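Local structure of glucose-inhibited division protein A-related protein, probable oxidoreductase (Thermus thermophilus, 2CUL) at residues A2-A11 / L22-T33. The protein binds flavin-adenine dinucleotide in a Rossmann-type fold and is probably an oxidoreductase related to the glucose-inhibited division protein GidA. Numbering follows the deposited sequence.
With FAD (flavin-adenine dinucleotide), chain B.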
ATOM      1  N   ALA A   2       7.082 -20.390  -0.153  1.00 31.50           N
ATOM      2  CA  ALA A   2       6.116 -19.883  -1.171  1.00 29.13           C
ATOM      3  C   ALA A   2       4.685 -19.940  -0.649  1.00 26.45           C
ATOM      4  O   ALA A   2       3.737 -20.080  -1.427  1.00 26.34           O
ATOM      5  CB  ALA A   2       6.238 -20.702  -2.454  1.00 26.45           C
ATOM      6  N   ALA A   3       4.532 -19.836   0.669  1.00 23.82           N
ATOM      7  CA  ALA A   3       3.213 -19.872   1.291  1.00 23.12           C
ATOM      8  C   ALA A   3       2.320 -18.832   0.627  1.00 23.68           C
ATOM      9  O   ALA A   3       1.192 -19.133   0.222  1.00 22.22           O
ATOM     10  CB  ALA A   3       3.330 -19.594   2.784  1.00 23.14           C
ATOM     11  N   TYR A   4       2.824 -17.604   0.523  1.00 20.72           N
ATOM     12  CA  TYR A   4       2.069 -16.538  -0.123  1.00 15.46           C
ATOM     13  C   TYR A   4       2.518 -16.422  -1.573  1.00 12.49           C
ATOM     14  O   TYR A   4       3.711 -16.294  -1.856  1.00 12.03           O
ATOM     15  CB  TYR A   4       2.304 -15.179   0.550  1.00  9.72           C
ATOM     16  CG  TYR A   4       1.997 -15.105   2.028  1.00 11.02           C
ATOM     17  CD1 TYR A   4       0.777 -15.547   2.541  1.00 14.94           C
ATOM     18  CD2 TYR A   4       2.924 -14.557   2.913  1.00 13.57           C
ATOM     19  CE1 TYR A   4       0.493 -15.442   3.908  1.00 13.51           C
ATOM     20  CE2 TYR A   4       2.649 -14.446   4.272  1.00 17.86           C
ATOM     21  CZ  TYR A   4       1.435 -14.888   4.762  1.00 16.51           C
ATOM     22  OH  TYR A   4       1.172 -14.767   6.107  1.00 20.79           O
ATOM     23  N   GLN A   5       1.565 -16.474  -2.491  1.00 12.18           N
ATOM     24  CA  GLN A   5       1.884 -16.331  -3.904  1.00 11.58           C
ATOM     25  C   GLN A   5       2.194 -14.863  -4.157  1.00 11.28           C
ATOM     26  O   GLN A   5       3.012 -14.523  -5.015  1.00 10.26           O
ATOM     27  CB  GLN A   5       0.702 -16.778  -4.755  1.00 12.89           C
ATOM     28  CG  GLN A   5       0.499 -18.279  -4.733  1.00 15.73           C
ATOM     29  CD  GLN A   5      -0.743 -18.703  -5.478  1.00 14.49           C
ATOM     30  OE1 GLN A   5      -1.861 -18.492  -5.011  1.00 13.77           O
ATOM     31  NE2 GLN A   5      -0.554 -19.298  -6.649  1.00 19.27           N
ATOM     32  N   VAL A   6       1.530 -13.995  -3.401  1.00  8.80           N
ATOM     33  CA  VAL A   6       1.740 -12.558  -3.509  1.00  8.34           C
ATOM     34  C   VAL A   6       1.768 -11.957  -2.106  1.00  6.71           C
ATOM     35  O   VAL A   6       0.852 -12.172  -1.314  1.00  8.27           O
ATOM     36  CB  VAL A   6       0.605 -11.864  -4.314  1.00  6.99           C
ATOM     37  CG1 VAL A   6       0.901 -10.376  -4.450  1.00  9.73           C
ATOM     38  CG2 VAL A   6       0.472 -12.497  -5.697  1.00  9.27           C
ATOM     39  N   LEU A   7       2.838 -11.225  -1.801  1.00  7.63           N
ATOM     40  CA  LEU A   7       2.986 -10.556  -0.512  1.00  6.38           C
ATOM     41  C   LEU A   7       2.847  -9.068  -0.797  1.00  8.62           C
ATOM     42  O   LEU A   7       3.603  -8.510  -1.593  1.00  8.69           O
ATOM     43  CB  LEU A   7       4.367 -10.829   0.095  1.00  6.82           C
ATOM     44  CG  LEU A   7       4.718 -10.006   1.342  1.00  7.37           C
ATOM     45  CD1 LEU A   7       3.822 -10.413   2.508  1.00  9.80           C
ATOM     46  CD2 LEU A   7       6.184 -10.238   1.703  1.00  8.54           C
ATOM     47  N   ILE A   8       1.877  -8.434  -0.149  1.00  5.25           N
ATOM     48  CA  ILE A   8       1.624  -7.013  -0.345  1.00  6.86           C
ATOM     49  C   ILE A   8       1.972  -6.234   0.917  1.00  6.76           C
ATOM     50  O   ILE A   8       1.505  -6.570   2.005  1.00  6.77           O
ATOM     51  CB  ILE A   8       0.137  -6.765  -0.667  1.00  6.62           C
ATOM     52  CG1 ILE A   8      -0.268  -7.574  -1.905  1.00 10.17           C
ATOM     53  CG2 ILE A   8      -0.111  -5.274  -0.901  1.00  5.62           C
ATOM     54  CD1 ILE A   8      -1.773  -7.615  -2.136  1.00  8.70           C
ATOM     55  N   VAL A   9       2.795  -5.200   0.760  1.00  6.06           N
ATOM     56  CA  VAL A   9       3.195  -4.351   1.876  1.00  7.05           C
ATOM     57  C   VAL A   9       2.361  -3.070   1.845  1.00  6.42           C
ATOM     58  O   VAL A   9       2.562  -2.203   0.989  1.00  6.58           O
ATOM     59  CB  VAL A   9       4.699  -3.989   1.793  1.00  7.02           C
ATOM     60  CG1 VAL A   9       5.092  -3.089   2.961  1.00  7.35           C
ATOM     61  CG2 VAL A   9       5.534  -5.264   1.810  1.00  9.37           C
ATOM     62  N   GLY A  10       1.416  -2.964   2.780  1.00  6.40           N
ATOM     63  CA  GLY A  10       0.556  -1.795   2.845  1.00  5.75           C
ATOM     64  C   GLY A  10      -0.900  -2.144   2.601  1.00  7.58           C
ATOM     65  O   GLY A  10      -1.278  -2.500   1.487  1.00  6.75           O
ATOM     66  N   ALA A  11      -1.720  -2.042   3.646  1.00  7.57           N
ATOM     67  CA  ALA A  11      -3.140  -2.357   3.547  1.00  7.19           C
ATOM     68  C   ALA A  11      -3.978  -1.102   3.356  1.00  8.08           C
ATOM     69  O   ALA A  11      -4.982  -0.899   4.046  1.00  6.44           O
ATOM     70  CB  ALA A  11      -3.593  -3.101   4.800  1.00  6.48           C
ATOM     71  N   LEU A  22      -7.377 -10.447  -5.727  1.00 10.37           N
ATOM     72  CA  LEU A  22      -6.561 -11.647  -5.828  1.00 11.13           C
ATOM     73  C   LEU A  22      -7.219 -12.746  -5.007  1.00 11.18           C
ATOM     74  O   LEU A  22      -7.344 -13.885  -5.459  1.00 12.73           O
ATOM     75  CB  LEU A  22      -5.146 -11.393  -5.301  1.00  9.70           C
ATOM     76  CG  LEU A  22      -4.226 -10.554  -6.193  1.00  8.57           C
ATOM     77  CD1 LEU A  22      -2.912 -10.297  -5.473  1.00 10.58           C
ATOM     78  CD2 LEU A  22      -3.981 -11.285  -7.512  1.00 10.27           C
ATOM     79  N   ALA A  23      -7.655 -12.391  -3.801  1.00  9.63           N
ATOM     80  CA  ALA A  23      -8.290 -13.352  -2.909  1.00 14.17           C
ATOM     81  C   ALA A  23      -9.598 -13.889  -3.483  1.00 15.84           C
ATOM     82  O   ALA A  23      -9.936 -15.057  -3.280  1.00 17.50           O
ATOM     83  CB  ALA A  23      -8.528 -12.713  -1.548  1.00 13.39           C
ATOM     84  N   GLN A  24     -10.329 -13.039  -4.199  1.00 18.05           N
ATOM     85  CA  GLN A  24     -11.589 -13.445  -4.812  1.00 21.43           C
ATOM     86  C   GLN A  24     -11.338 -14.583  -5.793  1.00 20.79           C
ATOM     87  O   GLN A  24     -12.215 -15.418  -6.028  1.00 21.19           O
ATOM     88  CB  GLN A  24     -12.228 -12.269  -5.558  1.00 24.40           C
ATOM     89  CG  GLN A  24     -12.724 -11.144  -4.669  1.00 31.96           C
ATOM     90  CD  GLN A  24     -13.868 -11.573  -3.774  1.00 36.72           C
ATOM     91  OE1 GLN A  24     -14.914 -12.011  -4.252  1.00 42.81           O
ATOM     92  NE2 GLN A  24     -13.676 -11.448  -2.467  1.00 43.35           N
ATOM     93  N   LYS A  25     -10.134 -14.612  -6.360  1.00 16.26           N
ATOM     94  CA  LYS A  25      -9.749 -15.636  -7.326  1.00 19.59           C
ATOM     95  C   LYS A  25      -8.980 -16.807  -6.717  1.00 19.63           C
ATOM     96  O   LYS A  25      -8.451 -17.653  -7.438  1.00 20.69           O
ATOM     97  CB  LYS A  25      -8.925 -15.007  -8.453  1.00 23.55           C
ATOM     98  CG  LYS A  25      -9.719 -14.048  -9.330  1.00 31.61           C
ATOM     99  CD  LYS A  25     -10.824 -14.780 -10.082  1.00 34.21           C
ATOM    100  CE  LYS A  25     -11.683 -13.822 -10.896  1.00 38.46           C
ATOM    101  NZ  LYS A  25     -12.435 -12.864 -10.034  1.00 38.43           N
ATOM    102  N   GLY A  26      -8.910 -16.845  -5.390  1.00 14.70           N
ATOM    103  CA  GLY A  26      -8.236 -17.938  -4.711  1.00 15.78           C
ATOM    104  C   GLY A  26      -6.733 -17.844  -4.549  1.00 15.34           C
ATOM    105  O   GLY A  26      -6.100 -18.791  -4.077  1.00 17.64           O
ATOM    106  N   VAL A  27      -6.149 -16.719  -4.941  1.00 11.59           N
ATOM    107  CA  VAL A  27      -4.711 -16.540  -4.809  1.00 10.64           C
ATOM    108  C   VAL A  27      -4.352 -16.427  -3.334  1.00 12.72           C
ATOM    109  O   VAL A  27      -5.043 -15.748  -2.572  1.00 14.06           O
ATOM    110  CB  VAL A  27      -4.241 -15.268  -5.548  1.00 12.56           C
ATOM    111  CG1 VAL A  27      -2.735 -15.078  -5.372  1.00 14.40           C
ATOM    112  CG2 VAL A  27      -4.586 -15.378  -7.023  1.00 13.35           C
ATOM    113  N   ARG A  28      -3.286 -17.112  -2.929  1.00 11.02           N
ATOM    114  CA  ARG A  28      -2.832 -17.070  -1.544  1.00 11.61           C
ATOM    115  C   ARG A  28      -2.116 -15.745  -1.342  1.00 12.05           C
ATOM    116  O   ARG A  28      -0.985 -15.560  -1.796  1.00 14.10           O
ATOM    117  CB  ARG A  28      -1.882 -18.231  -1.257  1.00 12.73           C
ATOM    118  CG  ARG A  28      -2.528 -19.601  -1.389  1.00 22.73           C
ATOM    119  CD  ARG A  28      -1.502 -20.697  -1.180  1.00 26.66           C
ATOM    120  NE  ARG A  28      -0.394 -20.562  -2.120  1.00 33.83           N
ATOM    121  CZ  ARG A  28       0.721 -21.281  -2.076  1.00 33.58           C
ATOM    122  NH1 ARG A  28       0.887 -22.195  -1.130  1.00 44.09           N
ATOM    123  NH2 ARG A  28       1.673 -21.085  -2.978  1.00 37.70           N
ATOM    124  N   VAL A  29      -2.781 -14.824  -0.657  1.00  8.97           N
ATOM    125  CA  VAL A  29      -2.224 -13.501  -0.422  1.00  6.72           C
ATOM    126  C   VAL A  29      -1.858 -13.193   1.021  1.00  8.40           C
ATOM    127  O   VAL A  29      -2.598 -13.508   1.953  1.00  9.20           O
ATOM    128  CB  VAL A  29      -3.207 -12.403  -0.879  1.00 11.13           C
ATOM    129  CG1 VAL A  29      -2.602 -11.024  -0.639  1.00 11.28           C
ATOM    130  CG2 VAL A  29      -3.550 -12.591  -2.339  1.00 13.32           C
ATOM    131  N   GLY A  30      -0.700 -12.568   1.184  1.00  8.39           N
ATOM    132  CA  GLY A  30      -0.256 -12.146   2.494  1.00  8.47           C
ATOM    133  C   GLY A  30      -0.274 -10.632   2.434  1.00  9.18           C
ATOM    134  O   GLY A  30       0.410 -10.039   1.599  1.00  7.78           O
ATOM    135  N   LEU A  31      -1.080 -10.005   3.287  1.00  7.00           N
ATOM    136  CA  LEU A  31      -1.177  -8.551   3.322  1.00  6.91           C
ATOM    137  C   LEU A  31      -0.541  -8.061   4.615  1.00  7.91           C
ATOM    138  O   LEU A  31      -1.129  -8.159   5.696  1.00  7.35           O
ATOM    139  CB  LEU A  31      -2.645  -8.117   3.247  1.00  5.71           C
ATOM    140  CG  LEU A  31      -2.940  -6.614   3.227  1.00  6.05           C
ATOM    141  CD1 LEU A  31      -2.152  -5.931   2.106  1.00  8.10           C
ATOM    142  CD2 LEU A  31      -4.438  -6.410   3.023  1.00  9.84           C
ATOM    143  N   LEU A  32       0.675  -7.541   4.484  1.00  7.57           N
ATOM    144  CA  LEU A  32       1.459  -7.045   5.611  1.00  7.78           C
ATOM    145  C   LEU A  32       1.286  -5.539   5.757  1.00  7.84           C
ATOM    146  O   LEU A  32       1.384  -4.806   4.775  1.00  8.81           O
ATOM    147  CB  LEU A  32       2.931  -7.396   5.365  1.00  8.02           C
ATOM    148  CG  LEU A  32       4.034  -7.017   6.352  1.00  8.16           C
ATOM    149  CD1 LEU A  32       5.264  -7.873   6.055  1.00  9.95           C
ATOM    150  CD2 LEU A  32       4.367  -5.535   6.242  1.00 10.99           C
ATOM    151  N   THR A  33       1.021  -5.074   6.975  1.00  6.06           N
ATOM    152  CA  THR A  33       0.841  -3.642   7.186  1.00  5.14           C
ATOM    153  C   THR A  33       1.302  -3.256   8.593  1.00  7.81           C
ATOM    154  O   THR A  33       1.111  -4.008   9.546  1.00  7.37           O
ATOM    155  CB  THR A  33      -0.639  -3.253   6.907  1.00  6.03           C
ATOM    156  OG1 THR A  33      -0.702  -1.885   6.491  1.00  7.82           O
ATOM    157  CG2 THR A  33      -1.511  -3.476   8.138  1.00  7.17           C
TER
HETATM  158  PA  FAD B 301      -2.384   4.352   1.839  1.00  7.35           P
HETATM  159  O1A FAD B 301      -1.805   5.476   2.592  1.00  7.04           O
HETATM  160  O2A FAD B 301      -3.860   4.227   1.723  1.00  9.30           O
HETATM  161  O5B FAD B 301      -1.845   2.978   2.444  1.00  7.46           O
HETATM  162  C5B FAD B 301      -0.447   2.794   2.675  1.00  6.88           C
HETATM  163  C4B FAD B 301      -0.340   1.700   3.730  1.00  6.31           C
HETATM  164  O4B FAD B 301       1.017   1.255   3.735  1.00  6.30           O
HETATM  165  C3B FAD B 301      -0.651   2.165   5.167  1.00  8.52           C
HETATM  166  O3B FAD B 301      -1.568   1.310   5.815  1.00 11.66           O
HETATM  167  C2B FAD B 301       0.702   2.196   5.814  1.00  9.58           C
HETATM  168  O2B FAD B 301       0.717   2.097   7.219  1.00 10.34           O
HETATM  169  C1B FAD B 301       1.408   1.056   5.085  1.00  9.36           C
HETATM  170  N9A FAD B 301       2.868   1.097   5.135  1.00  8.53           N
HETATM  171  C8A FAD B 301       3.686   2.106   4.682  1.00  7.89           C
HETATM  172  N7A FAD B 301       4.972   1.835   4.872  1.00  8.94           N
HETATM  173  C5A FAD B 301       4.978   0.591   5.473  1.00  7.81           C
HETATM  174  C6A FAD B 301       6.034  -0.237   5.922  1.00  7.36           C
HETATM  175  N6A FAD B 301       7.312   0.083   5.822  1.00  8.21           N
HETATM  176  N1A FAD B 301       5.692  -1.451   6.495  1.00  8.14           N
HETATM  177  C2A FAD B 301       4.368  -1.811   6.611  1.00  8.34           C
HETATM  178  N3A FAD B 301       3.314  -1.058   6.200  1.00  6.27           N
HETATM  179  C4A FAD B 301       3.672   0.129   5.642  1.00  7.51           C
HETATM  180  N1  FAD B 301      -7.371  11.102  -2.010  1.00  8.31           N
HETATM  181  C2  FAD B 301      -8.735  11.271  -1.943  1.00 10.43           C
HETATM  182  O2  FAD B 301      -9.472  10.709  -2.717  1.00 11.25           O
HETATM  183  N3  FAD B 301      -9.258  12.112  -0.949  1.00 10.27           N
HETATM  184  C4  FAD B 301      -8.494  12.793  -0.026  1.00 12.94           C
HETATM  185  O4  FAD B 301      -9.027  13.526   0.833  1.00 14.37           O
HETATM  186  C4X FAD B 301      -7.095  12.623  -0.098  1.00 11.20           C
HETATM  187  N5  FAD B 301      -6.260  13.284   0.792  1.00  8.90           N
HETATM  188  C5X FAD B 301      -4.889  13.122   0.727  1.00  7.34           C
HETATM  189  C6  FAD B 301      -4.071  13.797   1.632  1.00  9.40           C
HETATM  190  C7  FAD B 301      -2.670  13.667   1.619  1.00 11.64           C
HETATM  191  C7M FAD B 301      -1.847  14.423   2.633  1.00 12.23           C
HETATM  192  C8  FAD B 301      -2.076  12.803   0.631  1.00 10.49           C
HETATM  193  C8M FAD B 301      -0.586  12.601   0.552  1.00 11.13           C
HETATM  194  C9  FAD B 301      -2.891  12.115  -0.301  1.00 10.57           C
HETATM  195  C9A FAD B 301      -4.305  12.254  -0.279  1.00  9.12           C
HETATM  196  N10 FAD B 301      -5.172  11.573  -1.204  1.00  7.30           N
HETATM  197  C10 FAD B 301      -6.564  11.759  -1.115  1.00 10.25           C
HETATM  198  C1' FAD B 301      -4.631  10.664  -2.293  1.00  8.29           C
HETATM  199  C2' FAD B 301      -4.784   9.134  -2.138  1.00  8.60           C
HETATM  200  O2' FAD B 301      -6.109   8.768  -2.418  1.00  8.92           O
HETATM  201  C3' FAD B 301      -4.409   8.635  -0.728  1.00  9.38           C
HETATM  202  O3' FAD B 301      -3.063   8.976  -0.401  1.00  9.50           O
HETATM  203  C4' FAD B 301      -4.517   7.103  -0.583  1.00  9.60           C
HETATM  204  O4' FAD B 301      -4.457   6.717   0.788  1.00  8.11           O
HETATM  205  C5' FAD B 301      -3.380   6.444  -1.387  1.00  8.71           C
HETATM  206  O5' FAD B 301      -3.497   5.014  -1.301  1.00  7.20           O
HETATM  207  P   FAD B 301      -2.250   4.066  -1.059  1.00  7.81           P
HETATM  208  O1P FAD B 301      -2.812   2.705  -1.092  1.00  7.40           O
HETATM  209  O2P FAD B 301      -1.153   4.361  -2.043  1.00  8.29           O
HETATM  210  O3P FAD B 301      -1.712   4.431   0.375  1.00  6.38           O
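In the first beta-alpha-beta unit of this Rossmann-type fold, strand 6-9 and strand 29-33 run parallel, their axes 17° apart, and helix 13-24 makes the crossover between them. The two are joined as parallel neighbours usually are: Gly30 N-H bonds to Val6 O, Ile8 N-H to Gly30 O (N to O 2.8 Å), Leu32 N-H to Ile8 O, and Gly10 N-H to Leu32 O (N to O 2.7 Å).

At Gln5, a side chain adds to the backbone pairing. Gln5 OE1 accepts the N-H of Arg28 (N to OE1 2.9 Å), which lies in the plane of the amide, uses one of the oxygen's lone pairs and is nearly straight at 171°, while Gln5 N-H returns a more bent bond to Arg28 O. With CG beside the backbone N (chi1 -72°) and the rest of the chain stretched out, the Gln5 amide reaches the neighbouring backbone; its CG lies at the edge of the Arg28 guanidinium, whose one face carries Ala3 O.

On one side of the sheet the Tyr4 ring lies flat against Gly30, whose CA stands 3.6 Å from the ring centroid in a CH-pi contact over the face; the ring's OH is tied to His85. The other side is apolar: Val6 CG1 meets Leu22 CD1 at 3.9 Å, and Ile8 CD1 reaches Val29 CG1. Helix 13-24 covers this side and ends in a Schellman motif with Gly26 as C-prime residue.

The carboxyl ends of both strands meet the cofactor. Gly10, the first glycine of a GxGxxG pattern, brings its CA to 3.2 Å from FAD O4B, and Leu32 CD2 and Val9 CG1 approach adenine C2A. Thr33 OG1 accepts the N-H of Ala11, with N and OG1 3.0 Å apart.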